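PDB 4W9R: uncharacterized protein from Capnocytophaga ochracea, which is of unknown function but, as a member of the putative esterases of the alpha/beta-hydrolase clan, may cleave ester bonds. Local coordinates for residues B[319-324]-B[334-339]; B[233-238]-B[264-269]; B[27-32]-B[110-115]. All coordinates share one frame; numbering follows the deposited sequence.

Contact 1: residues B[319-324]-B[334-339]; sequences LAEYYE and KTYQKA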
loop_
_atom_site.group_PDB
_atom_site.type_symbol
_atom_site.label_atom_id
_atom_site.label_comp_id
_atom_site.label_asym_id
_atom_site.label_seq_id
_atom_site.Cartn_x
_atom_site.Cartn_y
_atom_site.Cartn_z
ATOM N N LEU B 319 -35.242 -1.773 26.865
ATOM C CA LEU B 319 -35.631 -1.875 28.266
ATOM C C LEU B 319 -37.068 -2.372 28.408
ATOM O O LEU B 319 -37.364 -3.185 29.284
ATOM C CB LEU B 319 -35.465 -0.524 28.963
ATOM C CG LEU B 319 -35.647 -0.499 30.480
ATOM C CD1 LEU B 319 -34.627 -1.398 31.165
ATOM C CD2 LEU B 319 -35.547 0.925 31.001
ATOM N N ALA B 320 -37.953 -1.881 27.546
ATOM C CA ALA B 320 -39.352 -2.297 27.568
ATOM C C ALA B 320 -39.485 -3.783 27.251
ATOM O O ALA B 320 -40.284 -4.487 27.868
ATOM C CB ALA B 320 -40.171 -1.472 26.589
ATOM N N GLU B 321 -38.699 -4.254 26.287
ATOM C CA GLU B 321 -38.694 -5.671 25.945
ATOM C C GLU B 321 -38.179 -6.502 27.113
ATOM O O GLU B 321 -38.671 -7.601 27.364
ATOM C CB GLU B 321 -37.845 -5.930 24.697
ATOM C CG GLU B 321 -38.575 -5.683 23.385
ATOM C CD GLU B 321 -37.796 -6.176 22.177
ATOM O OE1 GLU B 321 -36.571 -6.391 22.299
ATOM O OE2 GLU B 321 -38.412 -6.353 21.104
ATOM N N TYR B 322 -37.194 -5.968 27.827
ATOM C CA TYR B 322 -36.634 -6.653 28.986
ATOM C C TYR B 322 -37.681 -6.857 30.073
ATOM O O TYR B 322 -37.742 -7.915 30.700
ATOM C CB TYR B 322 -35.447 -5.876 29.556
ATOM C CG TYR B 322 -35.042 -6.336 30.939
ATOM C CD1 TYR B 322 -34.316 -7.505 31.115
ATOM C CD2 TYR B 322 -35.391 -5.606 32.068
ATOM C CE1 TYR B 322 -33.943 -7.935 32.374
ATOM C CE2 TYR B 322 -35.023 -6.030 33.333
ATOM C CZ TYR B 322 -34.300 -7.194 33.479
ATOM O OH TYR B 322 -33.929 -7.623 34.733
ATOM N N TYR B 323 -38.499 -5.836 30.298
ATOM C CA TYR B 323 -39.532 -5.907 31.322
ATOM C C TYR B 323 -40.578 -6.962 30.976
ATOM O O TYR B 323 -41.104 -7.636 31.860
ATOM C CB TYR B 323 -40.184 -4.539 31.515
ATOM C CG TYR B 323 -39.327 -3.587 32.319
ATOM C CD1 TYR B 323 -38.580 -4.044 33.399
ATOM C CD2 TYR B 323 -39.252 -2.239 31.994
ATOM C CE1 TYR B 323 -37.790 -3.185 34.138
ATOM C CE2 TYR B 323 -38.463 -1.370 32.728
ATOM C CZ TYR B 323 -37.735 -1.850 33.799
ATOM O OH TYR B 323 -36.949 -0.994 34.534
ATOM N N GLU B 324 -40.866 -7.114 29.686
ATOM C CA GLU B 324 -41.778 -8.159 29.235
ATOM C C GLU B 324 -41.198 -9.544 29.499
ATOM O O GLU B 324 -41.911 -10.454 29.920
ATOM C CB GLU B 324 -42.097 -8.000 27.745
ATOM C CG GLU B 324 -43.052 -6.861 27.429
ATOM C CD GLU B 324 -43.506 -6.860 25.980
ATOM O OE1 GLU B 324 -42.644 -6.748 25.081
ATOM O OE2 GLU B 324 -44.727 -6.978 25.739
ATOM N N LYS B 334 -45.219 1.389 30.432
ATOM C CA LYS B 334 -44.739 2.735 30.720
ATOM C C LYS B 334 -43.490 3.053 29.901
ATOM O O LYS B 334 -43.312 4.178 29.434
ATOM C CB LYS B 334 -44.448 2.884 32.217
ATOM C CG LYS B 334 -43.963 4.264 32.634
ATOM C CD LYS B 334 -43.574 4.286 34.107
ATOM C CE LYS B 334 -43.045 5.649 34.529
ATOM N NZ LYS B 334 -44.083 6.712 34.423
ATOM N N THR B 335 -42.638 2.049 29.721
ATOM C CA THR B 335 -41.372 2.229 29.021
ATOM C C THR B 335 -41.562 2.295 27.505
ATOM O O THR B 335 -40.876 3.056 26.822
ATOM C CB THR B 335 -40.385 1.098 29.362
ATOM O OG1 THR B 335 -40.373 0.889 30.779
ATOM C CG2 THR B 335 -38.982 1.453 28.896
ATOM N N TYR B 336 -42.488 1.497 26.982
ATOM C CA TYR B 336 -42.821 1.556 25.563
ATOM C C TYR B 336 -43.357 2.935 25.193
ATOM O O TYR B 336 -42.986 3.502 24.165
ATOM C CB TYR B 336 -43.846 0.484 25.194
ATOM C CG TYR B 336 -43.249 -0.853 24.815
ATOM C CD1 TYR B 336 -42.362 -0.963 23.753
ATOM C CD2 TYR B 336 -43.595 -2.010 25.502
ATOM C CE1 TYR B 336 -41.821 -2.184 23.397
ATOM C CE2 TYR B 336 -43.060 -3.236 25.153
ATOM C CZ TYR B 336 -42.174 -3.317 24.100
ATOM O OH TYR B 336 -41.638 -4.533 23.747
ATOM N N GLN B 337 -44.230 3.470 26.041
ATOM C CA GLN B 337 -44.806 4.792 25.825
ATOM C C GLN B 337 -43.733 5.873 25.882
ATOM O O GLN B 337 -43.861 6.927 25.259
ATOM C CB GLN B 337 -45.897 5.076 26.861
ATOM C CG GLN B 337 -47.133 4.200 26.719
ATOM C CD GLN B 337 -48.067 4.313 27.910
ATOM O OE1 GLN B 337 -47.702 4.860 28.951
ATOM N NE2 GLN B 337 -49.280 3.792 27.763
ATOM N N LYS B 338 -42.671 5.599 26.630
ATOM C CA LYS B 338 -41.557 6.528 26.751
ATOM C C LYS B 338 -40.694 6.479 25.493
ATOM O O LYS B 338 -40.131 7.489 25.072
ATOM C CB LYS B 338 -40.723 6.199 27.990
ATOM C CG LYS B 338 -40.092 7.405 28.662
ATOM C CD LYS B 338 -39.515 7.035 30.019
ATOM C CE LYS B 338 -39.030 8.264 30.770
ATOM N NZ LYS B 338 -38.514 7.919 32.124
ATOM N N ALA B 339 -40.602 5.295 24.895
ATOM C CA ALA B 339 -39.811 5.102 23.685
ATOM C C ALA B 339 -40.495 5.726 22.476
ATOM O O ALA B 339 -39.836 6.175 21.540
ATOM C CB ALA B 339 -39.563 3.623 23.445
#

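Contact 2: residues B[233-238]-B[264-269]; sequences FDIYKP and NTIYKQ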
loop_
_atom_site.group_PDB
_atom_site.type_symbol
_atom_site.label_atom_id
_atom_site.label_comp_id
_atom_site.label_asym_id
_atom_site.label_seq_id
_atom_site.Cartn_x
_atom_site.Cartn_y
_atom_site.Cartn_z
ATOM N N PHE B 233 -4.509 -2.149 14.638
ATOM C CA PHE B 233 -5.798 -1.507 14.872
ATOM C C PHE B 233 -6.978 -2.470 14.741
ATOM O O PHE B 233 -8.133 -2.048 14.790
ATOM C CB PHE B 233 -5.974 -0.329 13.918
ATOM C CG PHE B 233 -5.077 0.833 14.227
ATOM C CD1 PHE B 233 -3.843 0.958 13.610
ATOM C CD2 PHE B 233 -5.463 1.797 15.145
ATOM C CE1 PHE B 233 -3.014 2.026 13.898
ATOM C CE2 PHE B 233 -4.638 2.866 15.438
ATOM C CZ PHE B 233 -3.412 2.981 14.812
ATOM N N ASP B 234 -6.679 -3.753 14.556
ATOM C CA ASP B 234 -7.686 -4.776 14.266
ATOM C C ASP B 234 -8.880 -4.792 15.226
ATOM O O ASP B 234 -10.001 -5.102 14.820
ATOM C CB ASP B 234 -7.028 -6.157 14.258
ATOM C CG ASP B 234 -7.983 -7.254 13.836
ATOM O OD1 ASP B 234 -8.253 -7.373 12.622
ATOM O OD2 ASP B 234 -8.463 -7.999 14.717
ATOM N N ILE B 235 -8.642 -4.462 16.491
ATOM C CA ILE B 235 -9.702 -4.465 17.496
ATOM C C ILE B 235 -10.793 -3.432 17.179
ATOM O O ILE B 235 -11.928 -3.553 17.641
ATOM C CB ILE B 235 -9.129 -4.197 18.912
ATOM C CG1 ILE B 235 -10.163 -4.519 19.994
ATOM C CG2 ILE B 235 -8.632 -2.765 19.038
ATOM C CD1 ILE B 235 -10.648 -5.953 19.969
ATOM N N TYR B 236 -10.447 -2.433 16.373
ATOM C CA TYR B 236 -11.376 -1.361 16.026
ATOM C C TYR B 236 -12.401 -1.818 14.992
ATOM O O TYR B 236 -13.461 -1.209 14.850
ATOM C CB TYR B 236 -10.605 -0.147 15.501
ATOM C CG TYR B 236 -11.424 1.118 15.354
ATOM C CD1 TYR B 236 -12.077 1.415 14.164
ATOM C CD2 TYR B 236 -11.526 2.026 16.400
ATOM C CE1 TYR B 236 -12.822 2.573 14.025
ATOM C CE2 TYR B 236 -12.264 3.189 16.269
ATOM C CZ TYR B 236 -12.910 3.457 15.080
ATOM O OH TYR B 236 -13.647 4.612 14.947
ATOM N N LYS B 237 -12.076 -2.891 14.274
ATOM C CA LYS B 237 -12.935 -3.405 13.210
ATOM C C LYS B 237 -14.342 -3.730 13.702
ATOM O O LYS B 237 -14.528 -4.119 14.856
ATOM C CB LYS B 237 -12.317 -4.657 12.576
ATOM C CG LYS B 237 -11.178 -4.389 11.603
ATOM C CD LYS B 237 -10.746 -5.677 10.913
ATOM C CE LYS B 237 -9.580 -5.449 9.961
ATOM N NZ LYS B 237 -8.334 -5.047 10.673
ATOM N N PRO B 238 -15.341 -3.559 12.824
ATOM C CA PRO B 238 -16.718 -3.958 13.126
ATOM C C PRO B 238 -16.828 -5.463 13.342
ATOM O O PRO B 238 -15.956 -6.208 12.896
ATOM C CB PRO B 238 -17.493 -3.527 11.877
ATOM C CG PRO B 238 -16.651 -2.465 11.252
ATOM C CD PRO B 238 -15.238 -2.879 11.523
ATOM N N ASN B 264 -14.041 -1.673 25.379
ATOM C CA ASN B 264 -13.090 -1.379 26.444
ATOM C C ASN B 264 -11.666 -1.653 25.975
ATOM O O ASN B 264 -10.749 -0.883 26.260
ATOM C CB ASN B 264 -13.399 -2.201 27.699
ATOM C CG ASN B 264 -14.604 -1.680 28.453
ATOM O OD1 ASN B 264 -14.968 -0.510 28.335
ATOM N ND2 ASN B 264 -15.228 -2.549 29.241
ATOM N N THR B 265 -11.495 -2.756 25.253
ATOM C CA THR B 265 -10.199 -3.127 24.700
ATOM C C THR B 265 -9.742 -2.093 23.674
ATOM O O THR B 265 -8.554 -1.775 23.584
ATOM C CB THR B 265 -10.246 -4.521 24.046
ATOM O OG1 THR B 265 -10.643 -5.493 25.021
ATOM C CG2 THR B 265 -8.883 -4.902 23.488
ATOM N N ILE B 266 -10.694 -1.570 22.905
ATOM C CA ILE B 266 -10.407 -0.508 21.951
ATOM C C ILE B 266 -9.819 0.705 22.667
ATOM O O ILE B 266 -8.822 1.274 22.223
ATOM C CB ILE B 266 -11.671 -0.084 21.170
ATOM C CG1 ILE B 266 -12.125 -1.207 20.237
ATOM C CG2 ILE B 266 -11.409 1.176 20.361
ATOM C CD1 ILE B 266 -13.383 -0.881 19.463
ATOM N N TYR B 267 -10.425 1.085 23.788
ATOM C CA TYR B 267 -9.945 2.234 24.546
ATOM C C TYR B 267 -8.585 1.965 25.184
ATOM O O TYR B 267 -7.749 2.861 25.274
ATOM C CB TYR B 267 -10.951 2.631 25.628
ATOM C CG TYR B 267 -10.476 3.784 26.482
ATOM C CD1 TYR B 267 -10.456 5.079 25.983
ATOM C CD2 TYR B 267 -10.043 3.578 27.786
ATOM C CE1 TYR B 267 -10.019 6.138 26.757
ATOM C CE2 TYR B 267 -9.604 4.632 28.569
ATOM C CZ TYR B 267 -9.594 5.910 28.048
ATOM O OH TYR B 267 -9.161 6.963 28.820
ATOM N N LYS B 268 -8.367 0.732 25.626
ATOM C CA LYS B 268 -7.114 0.376 26.277
ATOM C C LYS B 268 -5.947 0.378 25.289
ATOM O O LYS B 268 -4.902 0.973 25.552
ATOM C CB LYS B 268 -7.230 -0.992 26.955
ATOM C CG LYS B 268 -6.017 -1.368 27.793
ATOM C CD LYS B 268 -6.266 -2.634 28.597
ATOM C CE LYS B 268 -5.103 -2.926 29.536
ATOM N NZ LYS B 268 -5.357 -4.120 30.389
ATOM N N GLN B 269 -6.126 -0.300 24.159
ATOM C CA GLN B 269 -5.072 -0.399 23.155
ATOM C C GLN B 269 -4.923 0.861 22.300
ATOM O O GLN B 269 -3.811 1.351 22.098
ATOM C CB GLN B 269 -5.329 -1.599 22.241
ATOM C CG GLN B 269 -5.509 -2.918 22.971
ATOM C CD GLN B 269 -5.610 -4.094 22.021
ATOM O OE1 GLN B 269 -5.645 -3.921 20.802
ATOM N NE2 GLN B 269 -5.655 -5.300 22.574
#

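Contact 3: residues B[27-32]-B[110-115]; sequences EKYTDR and KYPIAD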
loop_
_atom_site.group_PDB
_atom_site.type_symbol
_atom_site.label_atom_id
_atom_site.label_comp_id
_atom_site.label_asym_id
_atom_site.label_seq_id
_atom_site.Cartn_x
_atom_site.Cartn_y
_atom_site.Cartn_z
ATOM N N GLU B 27 -10.019 14.814 8.441
ATOM C CA GLU B 27 -10.861 15.699 7.651
ATOM C C GLU B 27 -11.645 16.635 8.556
ATOM O O GLU B 27 -11.415 17.846 8.554
ATOM C CB GLU B 27 -11.810 14.882 6.781
ATOM C CG GLU B 27 -11.090 13.952 5.821
ATOM C CD GLU B 27 -11.899 12.714 5.497
ATOM O OE1 GLU B 27 -12.877 12.435 6.223
ATOM O OE2 GLU B 27 -11.555 12.019 4.518
ATOM N N LYS B 28 -12.568 16.075 9.328
ATOM C CA LYS B 28 -13.229 16.845 10.367
ATOM C C LYS B 28 -12.366 16.776 11.618
ATOM O O LYS B 28 -12.155 15.699 12.177
ATOM C CB LYS B 28 -14.636 16.308 10.641
ATOM N N TYR B 29 -11.869 17.927 12.056
ATOM C CA TYR B 29 -10.951 17.965 13.186
ATOM C C TYR B 29 -11.502 18.794 14.336
ATOM O O TYR B 29 -11.687 20.006 14.214
ATOM C CB TYR B 29 -9.583 18.511 12.761
ATOM C CG TYR B 29 -8.659 18.793 13.928
ATOM C CD1 TYR B 29 -8.021 17.759 14.601
ATOM C CD2 TYR B 29 -8.431 20.095 14.360
ATOM C CE1 TYR B 29 -7.182 18.013 15.670
ATOM C CE2 TYR B 29 -7.593 20.357 15.428
ATOM C CZ TYR B 29 -6.972 19.313 16.078
ATOM O OH TYR B 29 -6.140 19.574 17.142
ATOM N N THR B 30 -11.762 18.124 15.453
ATOM C CA THR B 30 -12.177 18.790 16.679
ATOM C C THR B 30 -11.275 18.346 17.825
ATOM O O THR B 30 -10.741 17.237 17.806
ATOM C CB THR B 30 -13.646 18.487 17.029
ATOM O OG1 THR B 30 -13.838 17.069 17.106
ATOM C CG2 THR B 30 -14.576 19.062 15.971
ATOM N N ASP B 31 -11.108 19.209 18.820
ATOM C CA ASP B 31 -10.279 18.883 19.975
ATOM C C ASP B 31 -11.116 18.197 21.052
ATOM O O ASP B 31 -10.621 17.882 22.134
ATOM C CB ASP B 31 -9.604 20.140 20.531
ATOM C CG ASP B 31 -10.579 21.280 20.750
ATOM O OD1 ASP B 31 -11.637 21.298 20.086
ATOM O OD2 ASP B 31 -10.284 22.165 21.581
ATOM N N ARG B 32 -12.390 17.968 20.740
ATOM C CA ARG B 32 -13.302 17.278 21.644
ATOM C C ARG B 32 -13.032 15.775 21.671
ATOM O O ARG B 32 -13.532 15.061 22.541
ATOM C CB ARG B 32 -14.754 17.543 21.242
ATOM N N LYS B 110 0.273 20.612 20.800
ATOM C CA LYS B 110 -0.501 21.262 19.746
ATOM C C LYS B 110 -1.822 20.551 19.444
ATOM O O LYS B 110 -2.747 21.156 18.903
ATOM C CB LYS B 110 0.338 21.354 18.469
ATOM C CG LYS B 110 0.261 22.696 17.758
ATOM C CD LYS B 110 1.171 22.725 16.537
ATOM C CE LYS B 110 1.227 24.112 15.918
ATOM N NZ LYS B 110 -0.119 24.592 15.500
ATOM N N TYR B 111 -1.910 19.274 19.806
ATOM C CA TYR B 111 -3.068 18.456 19.448
ATOM C C TYR B 111 -3.457 17.491 20.566
ATOM O O TYR B 111 -2.614 17.095 21.369
ATOM C CB TYR B 111 -2.790 17.659 18.168
ATOM C CG TYR B 111 -2.310 18.488 17.000
ATOM C CD1 TYR B 111 -3.174 19.335 16.320
ATOM C CD2 TYR B 111 -0.993 18.411 16.565
ATOM C CE1 TYR B 111 -2.739 20.091 15.250
ATOM C CE2 TYR B 111 -0.549 19.162 15.494
ATOM C CZ TYR B 111 -1.427 20.000 14.840
ATOM O OH TYR B 111 -0.990 20.750 13.772
ATOM N N PRO B 112 -4.741 17.103 20.613
ATOM C CA PRO B 112 -5.203 16.105 21.583
ATOM C C PRO B 112 -4.786 14.690 21.190
ATOM O O PRO B 112 -5.575 13.951 20.602
ATOM C CB PRO B 112 -6.726 16.261 21.548
ATOM C CG PRO B 112 -7.013 16.791 20.187
ATOM C CD PRO B 112 -5.855 17.680 19.842
ATOM N N ILE B 113 -3.545 14.328 21.501
ATOM C CA ILE B 113 -3.017 13.016 21.145
ATOM C C ILE B 113 -3.464 11.941 22.131
ATOM O O ILE B 113 -3.365 12.119 23.344
ATOM C CB ILE B 113 -1.474 13.033 21.082
ATOM C CG1 ILE B 113 -0.991 14.102 20.098
ATOM C CG2 ILE B 113 -0.935 11.666 20.695
ATOM C CD1 ILE B 113 -1.572 13.962 18.706
ATOM N N ALA B 114 -3.948 10.821 21.601
ATOM C CA ALA B 114 -4.394 9.705 22.427
ATOM C C ALA B 114 -3.211 8.964 23.042
ATOM O O ALA B 114 -2.056 9.323 22.819
ATOM C CB ALA B 114 -5.249 8.749 21.608
ATOM N N ASP B 115 -3.506 7.919 23.809
ATOM C CA ASP B 115 -2.472 7.172 24.517
ATOM C C ASP B 115 -1.655 6.287 23.582
ATOM O O ASP B 115 -0.589 5.801 23.956
ATOM C CB ASP B 115 -3.093 6.319 25.626
ATOM C CG ASP B 115 -3.625 7.154 26.775
ATOM O OD1 ASP B 115 -4.093 8.285 26.525
ATOM O OD2 ASP B 115 -3.571 6.680 27.930
#

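Contact 1: residues B[319-324]-B[334-339]
Two consecutive helices, 314-325 and 329-339, fold back on each other as an antiparallel helical hairpin resembling those of tetratricopeptide repeats, in the C-terminal all-helical part of the chain. The short segments run at 164° to each other with their axes 8.7 Å apart, and A320 faces T335, two small residues that let the backbones come close. A320 CB points across the gap and lies over the middle of the Y336 ring, 3.4 Å from its centroid, in a CH-pi contact. T335 sits beside it: its methyl, CG2, anti to the backbone N, turns to A320 and L319, while OG1 meets the edge of the Y323 ring but hydrogen-bonds to K331 O in its own helix. The Y336 ring spans the groove, its apolar face resting on alanine and its hydroxyl arriving at the E324 carboxylate. E321, whose carboxylate is hydrogen-bonded to Y285 and salt-bridged to R356, only brings its CG beside that hydroxyl. R356 donates to Y336 OH as well, and may polarise it. The E324 carboxylate stands 85° from the ring plane, and Y336 OH donates to E324 OE1 at 2.8 Å, from 48° above the carboxylate plane.

Contact 2: residues B[233-238]-B[264-269]
K237 NZ is the most firmly held polar atom here, gripped by two carboxylates: it forms a salt bridge with D234 OD1 at 3.0 Å within its own turn and another with D230 in the preceding helix, while E62 adds a long, weak ion pair. The lysine chain runs extended and only its last torsion bends NZ to D234, a pairing on the side of the turn away from helix 255-270. Towards that helix the 3-10 turn 234-236 presents I235. Its CG1, anti to the backbone N (chi1 -167°), enters between two helix residues, touching T265 CG2 at 3.7 Å and I266 CG1 at 3.9 Å. I235 CG2 takes the crowded position between N and the carbonyl carbon and faces Q269 OE1. Beta-branched T265 suits the site because its methyl faces the isoleucine while OG1 bonds to N261 O in its own helix. I266 runs CG1 and CD1 past I235 O, whose hydrogen-bond donor is K262 NZ, and sets CG2 4.1 Å from Y236 CD2. An alanine at I235 would remove CG1, CG2 and CD1 and would probably lose most of the packing against T265, I266 and Q269, loosening the turn from the helix. L270 extends the apolar patch, and K274 makes a cation-pi contact with Y236. The turn follows helix 217-232, which comes after edge strand 205-213 of the sheet, and packs on helix 255-270 of the helical region, while P238 leans on the start of helix 278-290.

Contact 3: residues B[27-32]-B[110-115]
This is a surface contact between a loop and the turn that runs into the short strand 113-114, joined by van der Waals packing around one tyrosine hydroxyl, at the edge of the alpha/beta-hydrolase-like domain. Residues 27-32 lead into strand 35-40, and residues 110-115 leave helix 91-110 through the short strand and a corner at D115 before strand 116-122; strands 35-40 and 116-122 are parallel neighbours in the central sheet, so the contact joins the approaches to their starting ends. Y29 and P112 carry most of it. Y29 CG is anti to the backbone N (chi1 170°), which sends the long ring across to the other segment, tip first. There Y29 OH lies in the plane of the Y111 ring, at its edge, 3.1 Å from Y111 CD1, the two side chains crossing at about a right angle. The same hydroxyl meets P112 CD at 3.3 Å, so the ends of tyrosine and proline reach towards each other. A tyrosine suits the place because it is long enough to span the gap and rigid enough to hold its tip there, and K25 makes a cation-pi contact with its ring. The neighbouring ring atom, P112 CG, lies 3.9 Å from D31 CA, while the D31 carboxylate leads away. P112 is the centre of an inverse gamma turn, closed by a weak bond from I113 N to Y111 O, and its fixed ring gives the loop a firm apolar corner. Y35 ties the two sides together: its hydroxyl bonds to T30 O and its backbone pairs with P112 and A114. With a hydroxyl set against ring carbons and a proline against backbone, the contact depends on shape more than on polar pairing, and its hold is probably modest without the hydrogen bonds of Y35.

Contacts 3, 2 and 1 follow one another along the chain, from the alpha/beta domain to the far end of the helical region. Contacts 2 and 3 are neighbours, with centres 18 Å apart and nearest atoms about 6 Å apart; V272, just beyond the helix of contact 2, packs on A114 of contact 3. Contact 1 stands well away, its centre 32 Å from that of contact 2 and 38 Å from that of contact 3. Alpha/beta hydrolases place their catalytic residues at the C-terminal ends of the parallel strands, so contact 3 probably lies away from any such site. An acetate ion, probably from the crystallisation liquor, lies about 3 Å from the E321 side chain in contact 1 and need not mark a functional site.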